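Local coordinates for phosphotriesterase family protein (Listeria monocytogenes serotype 4b str. H7858, PDB 3PNZ) that probably hydrolyses phosphorylated sugar lactones, as a zinc-dependent lactonase of the phosphotriesterase family with an amidohydrolase fold, at residues G232-F237 and A323-F328; Y224-A229 and V259-E264. All blocks are in the same frame, centred on the assembly; numbering follows the deposited sequence.

Contact 1: G232-F237 and A323-F328; sequences GAFMSF and ARCFTF
Phe-234, at the start of strand 234-237, sends its ring onto the last turn of helix 310-325, where Cys-325 and Arg-324 receive it. Followed outward, Phe-234 CB lies 4.2 Å from Cys-325 SG, and Phe-234 CG has the sulfur and CB of that cysteine at equal range. Cys-325 CB stands over the ring centre, 3.4 Å from the centroid of the Phe-234 ring and 5° off the normal, a CH-pi contact, while Cys-325 SG sits above the same face, 4.0 Å from that centroid, as a sulfur-aromatic contact. At the far end, Phe-234 CE1 meets Arg-324 NH2 at 3.6 Å, and Phe-234 CZ comes to 3.3 Å from Arg-324 CZ, over the centre of the guanidinium. The two planes are 39° apart, so the ring tip meets the guanidinium face without a parallel stack. Bent at chi3 (71°), the arginine chain folds back over this tip. In the guanidinium plane, water 1 accepts from Arg-324 NH1 (2.9 Å) and donates to Gly-232 O (2.7 Å), joining the segments a second time; Arg-324 NH2 is bonded to Asp-265 O. With NH1 and NH2 bonded to oxygens and one face of the guanidinium against carbon, the arginine, probably charged, can lie at the exposed margin of an otherwise buried, apolar contact.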
ATOM      1  N   GLY A 232     -13.861  10.261   6.075  1.00 17.36           N
ATOM      2  CA  GLY A 232     -13.631  10.392   4.651  1.00 18.28           C
ATOM      3  C   GLY A 232     -12.437   9.611   4.136  1.00 18.88           C
ATOM      4  O   GLY A 232     -12.241   9.504   2.928  1.00 17.50           O
ATOM      5  N   ALA A 233     -11.643   9.048   5.048  1.00 16.75           N
ATOM      6  CA  ALA A 233     -10.503   8.221   4.661  1.00 16.24           C
ATOM      7  C   ALA A 233     -10.894   7.031   3.791  1.00 14.79           C
ATOM      8  O   ALA A 233     -11.968   6.440   3.941  1.00 16.38           O
ATOM      9  CB  ALA A 233      -9.755   7.723   5.900  1.00 15.64           C
ATOM     10  N   PHE A 234      -9.990   6.677   2.893  1.00 15.87           N
ATOM     11  CA  PHE A 234     -10.123   5.445   2.145  1.00 16.25           C
ATOM     12  C   PHE A 234      -9.755   4.289   3.063  1.00 17.87           C
ATOM     13  O   PHE A 234      -8.899   4.430   3.938  1.00 16.27           O
ATOM     14  CB  PHE A 234      -9.237   5.459   0.901  1.00 16.15           C
ATOM     15  CG  PHE A 234      -9.752   6.367  -0.191  1.00 15.98           C
ATOM     16  CD1 PHE A 234     -10.590   5.874  -1.178  1.00 16.55           C
ATOM     17  CD2 PHE A 234      -9.411   7.712  -0.210  1.00 17.75           C
ATOM     18  CE1 PHE A 234     -11.067   6.714  -2.191  1.00 16.27           C
ATOM     19  CE2 PHE A 234      -9.882   8.557  -1.207  1.00 19.47           C
ATOM     20  CZ  PHE A 234     -10.709   8.053  -2.197  1.00 16.96           C
ATOM     21  N   MET A 235     -10.408   3.154   2.852  1.00 16.28           N
ATOM     22  CA  MET A 235     -10.215   1.989   3.717  1.00 16.46           C
ATOM     23  C   MET A 235      -9.844   0.809   2.862  1.00 16.43           C
ATOM     24  O   MET A 235     -10.613   0.387   1.992  1.00 16.32           O
ATOM     25  CB  MET A 235     -11.476   1.720   4.524  1.00 16.96           C
ATOM     26  CG  MET A 235     -11.792   2.896   5.444  1.00 18.30           C
ATOM     27  SD  MET A 235     -13.337   2.693   6.303  1.00 22.59           S
ATOM     28  CE  MET A 235     -12.877   1.346   7.420  1.00 18.23           C
ATOM     29  N   SER A 236      -8.640   0.296   3.092  1.00 17.70           N
ATOM     30  CA  SER A 236      -8.077  -0.743   2.258  1.00 16.44           C
ATOM     31  C   SER A 236      -8.338  -2.122   2.863  1.00 20.09           C
ATOM     32  O   SER A 236      -7.884  -2.427   3.973  1.00 17.96           O
ATOM     33  CB  SER A 236      -6.574  -0.513   2.066  1.00 20.26           C
ATOM     34  OG  SER A 236      -6.017  -1.507   1.220  1.00 22.47           O
ATOM     35  N   PHE A 237      -9.092  -2.936   2.134  1.00 17.50           N
ATOM     36  CA  PHE A 237      -9.276  -4.343   2.478  1.00 17.20           C
ATOM     37  C   PHE A 237      -8.274  -5.119   1.637  1.00 18.75           C
ATOM     38  O   PHE A 237      -8.536  -5.445   0.476  1.00 18.81           O
ATOM     39  CB  PHE A 237     -10.722  -4.779   2.211  1.00 18.14           C
ATOM     40  CG  PHE A 237     -11.705  -4.209   3.189  1.00 17.93           C
ATOM     41  CD1 PHE A 237     -12.288  -5.009   4.168  1.00 19.20           C
ATOM     42  CD2 PHE A 237     -12.031  -2.858   3.154  1.00 18.88           C
ATOM     43  CE1 PHE A 237     -13.179  -4.475   5.084  1.00 18.97           C
ATOM     44  CE2 PHE A 237     -12.922  -2.308   4.071  1.00 19.95           C
ATOM     45  CZ  PHE A 237     -13.500  -3.118   5.040  1.00 22.38           C
ATOM     46  N   ALA A 323      -8.896   5.686  -8.582  1.00 18.91           N
ATOM     47  CA  ALA A 323      -8.679   6.898  -9.382  1.00 18.55           C
ATOM     48  C   ALA A 323      -8.871   8.163  -8.547  1.00 21.46           C
ATOM     49  O   ALA A 323      -8.208   9.172  -8.780  1.00 23.38           O
ATOM     50  CB  ALA A 323      -9.593   6.908 -10.596  1.00 19.34           C
ATOM     51  N   ARG A 324      -9.775   8.119  -7.575  1.00 16.22           N
ATOM     52  CA  ARG A 324      -9.971   9.245  -6.674  1.00 18.16           C
ATOM     53  C   ARG A 324      -8.867   9.318  -5.613  1.00 20.65           C
ATOM     54  O   ARG A 324      -8.345  10.393  -5.310  1.00 20.53           O
ATOM     55  CB  ARG A 324     -11.354   9.183  -6.013  1.00 19.72           C
ATOM     56  CG  ARG A 324     -11.662  10.396  -5.127  1.00 23.01           C
ATOM     57  CD  ARG A 324     -13.141  10.510  -4.742  1.00 24.12           C
ATOM     58  NE  ARG A 324     -13.581   9.482  -3.795  1.00 25.87           N
ATOM     59  CZ  ARG A 324     -13.628   9.642  -2.472  1.00 25.34           C
ATOM     60  NH1 ARG A 324     -13.257  10.791  -1.915  1.00 25.84           N
ATOM     61  NH2 ARG A 324     -14.043   8.643  -1.697  1.00 21.98           N
ATOM     62  N   CYS A 325      -8.494   8.162  -5.074  1.00 16.32           N
ATOM     63  CA  CYS A 325      -7.545   8.112  -3.965  1.00 18.83           C
ATOM     64  C   CYS A 325      -6.119   8.483  -4.376  1.00 17.42           C
ATOM     65  O   CYS A 325      -5.457   9.267  -3.698  1.00 17.72           O
ATOM     66  CB  CYS A 325      -7.570   6.726  -3.305  1.00 17.82           C
ATOM     67  SG  CYS A 325      -6.385   6.535  -1.935  1.00 20.16           S
ATOM     68  N   PHE A 326      -5.654   7.942  -5.498  1.00 17.02           N
ATOM     69  CA  PHE A 326      -4.236   8.032  -5.822  1.00 19.01           C
ATOM     70  C   PHE A 326      -3.824   9.256  -6.648  1.00 19.19           C
ATOM     71  O   PHE A 326      -2.661   9.401  -7.002  1.00 21.83           O
ATOM     72  CB  PHE A 326      -3.755   6.725  -6.456  1.00 17.41           C
ATOM     73  CG  PHE A 326      -3.876   5.552  -5.522  1.00 17.68           C
ATOM     74  CD1 PHE A 326      -3.060   5.467  -4.401  1.00 20.28           C
ATOM     75  CD2 PHE A 326      -4.836   4.570  -5.736  1.00 18.31           C
ATOM     76  CE1 PHE A 326      -3.183   4.399  -3.515  1.00 19.56           C
ATOM     77  CE2 PHE A 326      -4.960   3.501  -4.854  1.00 20.35           C
ATOM     78  CZ  PHE A 326      -4.130   3.422  -3.752  1.00 19.73           C
ATOM     79  N   THR A 327      -4.770  10.148  -6.918  1.00 19.75           N
ATOM     80  CA  THR A 327      -4.424  11.401  -7.585  1.00 22.91           C
ATOM     81  C   THR A 327      -3.723  12.330  -6.609  1.00 25.16           C
ATOM     82  O   THR A 327      -4.076  12.384  -5.429  1.00 25.29           O
ATOM     83  CB  THR A 327      -5.662  12.119  -8.086  1.00 25.52           C
ATOM     84  OG1 THR A 327      -6.530  12.364  -6.972  1.00 32.84           O
ATOM     85  CG2 THR A 327      -6.376  11.280  -9.135  1.00 22.89           C
ATOM     86  N   PHE A 328      -2.723  13.058  -7.094  1.00 21.01           N
ATOM     87  CA  PHE A 328      -2.102  14.112  -6.296  1.00 19.18           C
ATOM     88  C   PHE A 328      -3.135  15.188  -5.982  1.00 22.18           C
ATOM     89  O   PHE A 328      -4.081  15.411  -6.749  1.00 22.14           O
ATOM     90  CB  PHE A 328      -0.905  14.713  -7.039  1.00 19.61           C
ATOM     91  CG  PHE A 328       0.399  14.017  -6.760  1.00 19.07           C
ATOM     92  CD1 PHE A 328       0.521  12.645  -6.941  1.00 21.11           C
ATOM     93  CD2 PHE A 328       1.496  14.730  -6.330  1.00 20.13           C
ATOM     94  CE1 PHE A 328       1.721  12.002  -6.684  1.00 18.91           C
ATOM     95  CE2 PHE A 328       2.700  14.102  -6.085  1.00 23.54           C
ATOM     96  CZ  PHE A 328       2.810  12.730  -6.263  1.00 20.50           C
TER
HETATM   97  O   HOH W   1     -13.787  10.262   0.867  1.00 22.60           O

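Contact 2: Y224-A229 and V259-E264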
ATOM      1  N   TYR A 224     -16.167   0.428  14.635  1.00 15.74           N
ATOM      2  CA  TYR A 224     -14.853   0.992  14.332  1.00 16.28           C
ATOM      3  C   TYR A 224     -14.734   1.374  12.859  1.00 17.37           C
ATOM      4  O   TYR A 224     -14.291   2.475  12.535  1.00 15.23           O
ATOM      5  CB  TYR A 224     -13.788  -0.043  14.709  1.00 15.74           C
ATOM      6  CG  TYR A 224     -12.350   0.277  14.350  1.00 17.64           C
ATOM      7  CD1 TYR A 224     -11.694   1.375  14.901  1.00 17.79           C
ATOM      8  CD2 TYR A 224     -11.624  -0.572  13.515  1.00 16.68           C
ATOM      9  CE1 TYR A 224     -10.348   1.637  14.603  1.00 21.37           C
ATOM     10  CE2 TYR A 224     -10.290  -0.323  13.218  1.00 17.53           C
ATOM     11  CZ  TYR A 224      -9.661   0.774  13.765  1.00 18.07           C
ATOM     12  OH  TYR A 224      -8.327   0.982  13.468  1.00 20.62           O
ATOM     13  N   HIS A 225     -15.133   0.479  11.961  1.00 16.74           N
ATOM     14  CA  HIS A 225     -15.059   0.795  10.532  1.00 16.53           C
ATOM     15  C   HIS A 225     -15.863   2.053  10.186  1.00 17.66           C
ATOM     16  O   HIS A 225     -15.398   2.899   9.423  1.00 16.68           O
ATOM     17  CB  HIS A 225     -15.537  -0.386   9.694  1.00 17.91           C
ATOM     18  CG  HIS A 225     -14.494  -1.436   9.499  1.00 16.68           C
ATOM     19  ND1 HIS A 225     -14.736  -2.604   8.815  1.00 21.48           N
ATOM     20  CD2 HIS A 225     -13.199  -1.489   9.891  1.00 19.25           C
ATOM     21  CE1 HIS A 225     -13.633  -3.330   8.782  1.00 20.73           C
ATOM     22  NE2 HIS A 225     -12.686  -2.676   9.431  1.00 17.60           N
ATOM     23  N   LYS A 226     -17.052   2.177  10.770  1.00 18.04           N
ATOM     24  CA  LYS A 226     -17.889   3.357  10.534  1.00 17.81           C
ATOM     25  C   LYS A 226     -17.264   4.631  11.114  1.00 17.15           C
ATOM     26  O   LYS A 226     -17.345   5.706  10.504  1.00 18.87           O
ATOM     27  CB  LYS A 226     -19.298   3.141  11.094  1.00 18.54           C
ATOM     28  CG  LYS A 226     -20.219   4.352  10.928  1.00 24.90           C
ATOM     29  CD  LYS A 226     -21.690   3.946  11.041  1.00 27.79           C
ATOM     30  CE  LYS A 226     -22.605   5.129  10.735  1.00 33.29           C
ATOM     31  NZ  LYS A 226     -24.042   4.764  10.882  1.00 34.63           N
ATOM     32  N   GLN A 227     -16.639   4.523  12.289  1.00 18.34           N
ATOM     33  CA  GLN A 227     -15.904   5.657  12.852  1.00 18.88           C
ATOM     34  C   GLN A 227     -14.825   6.132  11.886  1.00 19.19           C
ATOM     35  O   GLN A 227     -14.652   7.330  11.663  1.00 18.07           O
ATOM     36  CB  GLN A 227     -15.234   5.283  14.174  1.00 19.24           C
ATOM     37  CG  GLN A 227     -16.136   5.175  15.390  1.00 20.18           C
ATOM     38  CD  GLN A 227     -15.332   4.727  16.605  1.00 23.86           C
ATOM     39  OE1 GLN A 227     -14.768   3.630  16.612  1.00 24.15           O
ATOM     40  NE2 GLN A 227     -15.259   5.576  17.623  1.00 28.51           N
ATOM     41  N   VAL A 228     -14.076   5.188  11.332  1.00 15.69           N
ATOM     42  CA  VAL A 228     -13.019   5.539  10.389  1.00 15.74           C
ATOM     43  C   VAL A 228     -13.620   6.125   9.115  1.00 16.94           C
ATOM     44  O   VAL A 228     -13.178   7.167   8.628  1.00 16.22           O
ATOM     45  CB  VAL A 228     -12.133   4.330  10.055  1.00 16.32           C
ATOM     46  CG1 VAL A 228     -11.140   4.671   8.957  1.00 16.47           C
ATOM     47  CG2 VAL A 228     -11.386   3.885  11.303  1.00 16.75           C
ATOM     48  N   ALA A 229     -14.629   5.453   8.584  1.00 16.17           N
ATOM     49  CA  ALA A 229     -15.226   5.869   7.310  1.00 19.49           C
ATOM     50  C   ALA A 229     -15.820   7.276   7.371  1.00 16.54           C
ATOM     51  O   ALA A 229     -15.793   8.014   6.386  1.00 18.02           O
ATOM     52  CB  ALA A 229     -16.285   4.872   6.878  1.00 18.14           C
ATOM     53  N   VAL A 259     -20.803  -0.545   2.583  1.00 17.61           N
ATOM     54  CA  VAL A 259     -21.630  -0.148   1.437  1.00 18.80           C
ATOM     55  C   VAL A 259     -23.030   0.224   1.918  1.00 20.86           C
ATOM     56  O   VAL A 259     -23.572   1.267   1.539  1.00 20.78           O
ATOM     57  CB  VAL A 259     -21.697  -1.228   0.342  1.00 18.68           C
ATOM     58  CG1 VAL A 259     -22.684  -0.821  -0.758  1.00 17.83           C
ATOM     59  CG2 VAL A 259     -20.316  -1.473  -0.259  1.00 19.91           C
ATOM     60  N   SER A 260     -23.608  -0.603   2.783  1.00 20.70           N
ATOM     61  CA  SER A 260     -24.954  -0.329   3.274  1.00 22.24           C
ATOM     62  C   SER A 260     -25.037   0.987   4.054  1.00 23.52           C
ATOM     63  O   SER A 260     -26.096   1.611   4.114  1.00 24.91           O
ATOM     64  CB  SER A 260     -25.488  -1.501   4.115  1.00 23.72           C
ATOM     65  OG  SER A 260     -24.907  -1.492   5.410  1.00 29.34           O
ATOM     66  N   GLU A 261     -23.925   1.418   4.646  1.00 19.69           N
ATOM     67  CA  GLU A 261     -23.930   2.645   5.428  1.00 19.29           C
ATOM     68  C   GLU A 261     -23.552   3.875   4.598  1.00 20.93           C
ATOM     69  O   GLU A 261     -23.450   4.981   5.133  1.00 23.72           O
ATOM     70  CB  GLU A 261     -23.015   2.506   6.651  1.00 22.18           C
ATOM     71  CG  GLU A 261     -23.543   1.507   7.678  1.00 24.08           C
ATOM     72  CD  GLU A 261     -24.749   2.041   8.439  1.00 28.99           C
ATOM     73  OE1 GLU A 261     -24.725   3.218   8.852  1.00 28.46           O
ATOM     74  OE2 GLU A 261     -25.725   1.288   8.628  1.00 33.84           O
ATOM     75  N   GLY A 262     -23.344   3.670   3.298  1.00 20.88           N
ATOM     76  CA  GLY A 262     -23.125   4.769   2.367  1.00 21.98           C
ATOM     77  C   GLY A 262     -21.675   5.092   2.045  1.00 22.36           C
ATOM     78  O   GLY A 262     -21.377   6.163   1.514  1.00 21.33           O
ATOM     79  N   PHE A 263     -20.767   4.174   2.360  1.00 19.54           N
ATOM     80  CA  PHE A 263     -19.344   4.442   2.203  1.00 18.76           C
ATOM     81  C   PHE A 263     -18.689   3.694   1.044  1.00 17.48           C
ATOM     82  O   PHE A 263     -17.472   3.515   1.028  1.00 18.69           O
ATOM     83  CB  PHE A 263     -18.609   4.123   3.519  1.00 16.49           C
ATOM     84  CG  PHE A 263     -19.099   4.924   4.689  1.00 17.52           C
ATOM     85  CD1 PHE A 263     -18.825   6.282   4.777  1.00 19.79           C
ATOM     86  CD2 PHE A 263     -19.832   4.327   5.706  1.00 19.98           C
ATOM     87  CE1 PHE A 263     -19.277   7.036   5.862  1.00 21.37           C
ATOM     88  CE2 PHE A 263     -20.281   5.074   6.789  1.00 21.12           C
ATOM     89  CZ  PHE A 263     -20.004   6.425   6.868  1.00 23.00           C
ATOM     90  N   GLU A 264     -19.476   3.277   0.056  1.00 17.10           N
ATOM     91  CA  GLU A 264     -18.917   2.465  -1.023  1.00 17.22           C
ATOM     92  C   GLU A 264     -17.782   3.157  -1.782  1.00 18.46           C
ATOM     93  O   GLU A 264     -16.917   2.491  -2.346  1.00 20.32           O
ATOM     94  CB  GLU A 264     -20.008   2.011  -1.995  1.00 19.70           C
ATOM     95  CG  GLU A 264     -20.599   3.130  -2.844  1.00 21.62           C
ATOM     96  CD  GLU A 264     -21.910   2.711  -3.480  1.00 26.45           C
ATOM     97  OE1 GLU A 264     -22.782   2.191  -2.750  1.00 25.15           O
ATOM     98  OE2 GLU A 264     -22.067   2.888  -4.707  1.00 30.25           O
TER
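Ala-229 and Phe-263 meet methyl to ring face: Ala-229 CB stands 3.5 Å from the centroid of the Phe-263 ring and 11° off its normal, the geometry of a CH-pi contact. The methyl lies over the middle of the ring, and its nearest atoms there include Phe-263 CG at 3.6 Å. Phe-263 gains this orientation through chi1 of -59°, which sets CG anti to the carbonyl carbon and swings the ring toward the end of helix 222-229. Along the CE1 side the ring also passes the backbone of that last turn, with Phe-263 CE1 3.7 Å from Ala-229 O. That oxygen accepts a hydrogen bond from Gln-266, so the ring flanks a carbonyl already engaged.

The phenylalanine follows closely on the end of helix 248-260. There the positive phi of Gly-262 and two bonds back into the last turn, one of them Gly-262 N to Val-259 O at 3.0 Å, make a Schellman motif; the chain then turns back toward the neighbouring helix. Both helices belong to the outer layer of the TIM-barrel-type amidohydrolase fold, one preceding and one following strand 234-237.

One helical turn before Ala-229, Lys-226 reaches across the same interface. Its chain is extended beyond CG, and Lys-226 CG passes Phe-263 CE2 obliquely at 4.2 Å. Glu-261, its chain bent at chi2, comes in at about a right angle to the lysine, whose ammonium forms a salt bridge with the carboxylate, Lys-226 NZ donating to Glu-261 OE1 at 2.6 Å. The ammonium approaches from above the carboxylate plane, 36° out of it. Both residues are partly exposed, whereas the methyl of buried Ala-229 is covered by Phe-263 and by Leu-258 of helix 248-260.

In the fold
Contacts 1 and 2 have centres 14 Å apart on the same side of the chain's centre. Their segments alternate along the chain: 224-229, 232-237, 259-264, then 323-328. Helix 222-229, strand 234-237 and helix 248-260 are consecutive, and the strand lies in a parallel sheet between strands 211-213 and 267-269. Met-235 joins the two contacts, its SD packing 3.7 Å from Ala-229 CB, while Phe-237 meets His-225. Contact 1 packs the start of the strand on helix 310-325, and contact 2 sets helix 222-229 against the turn that follows helix 248-260, so strand 234-237 is linked both to the C-terminal helix and to its neighbours in sequence.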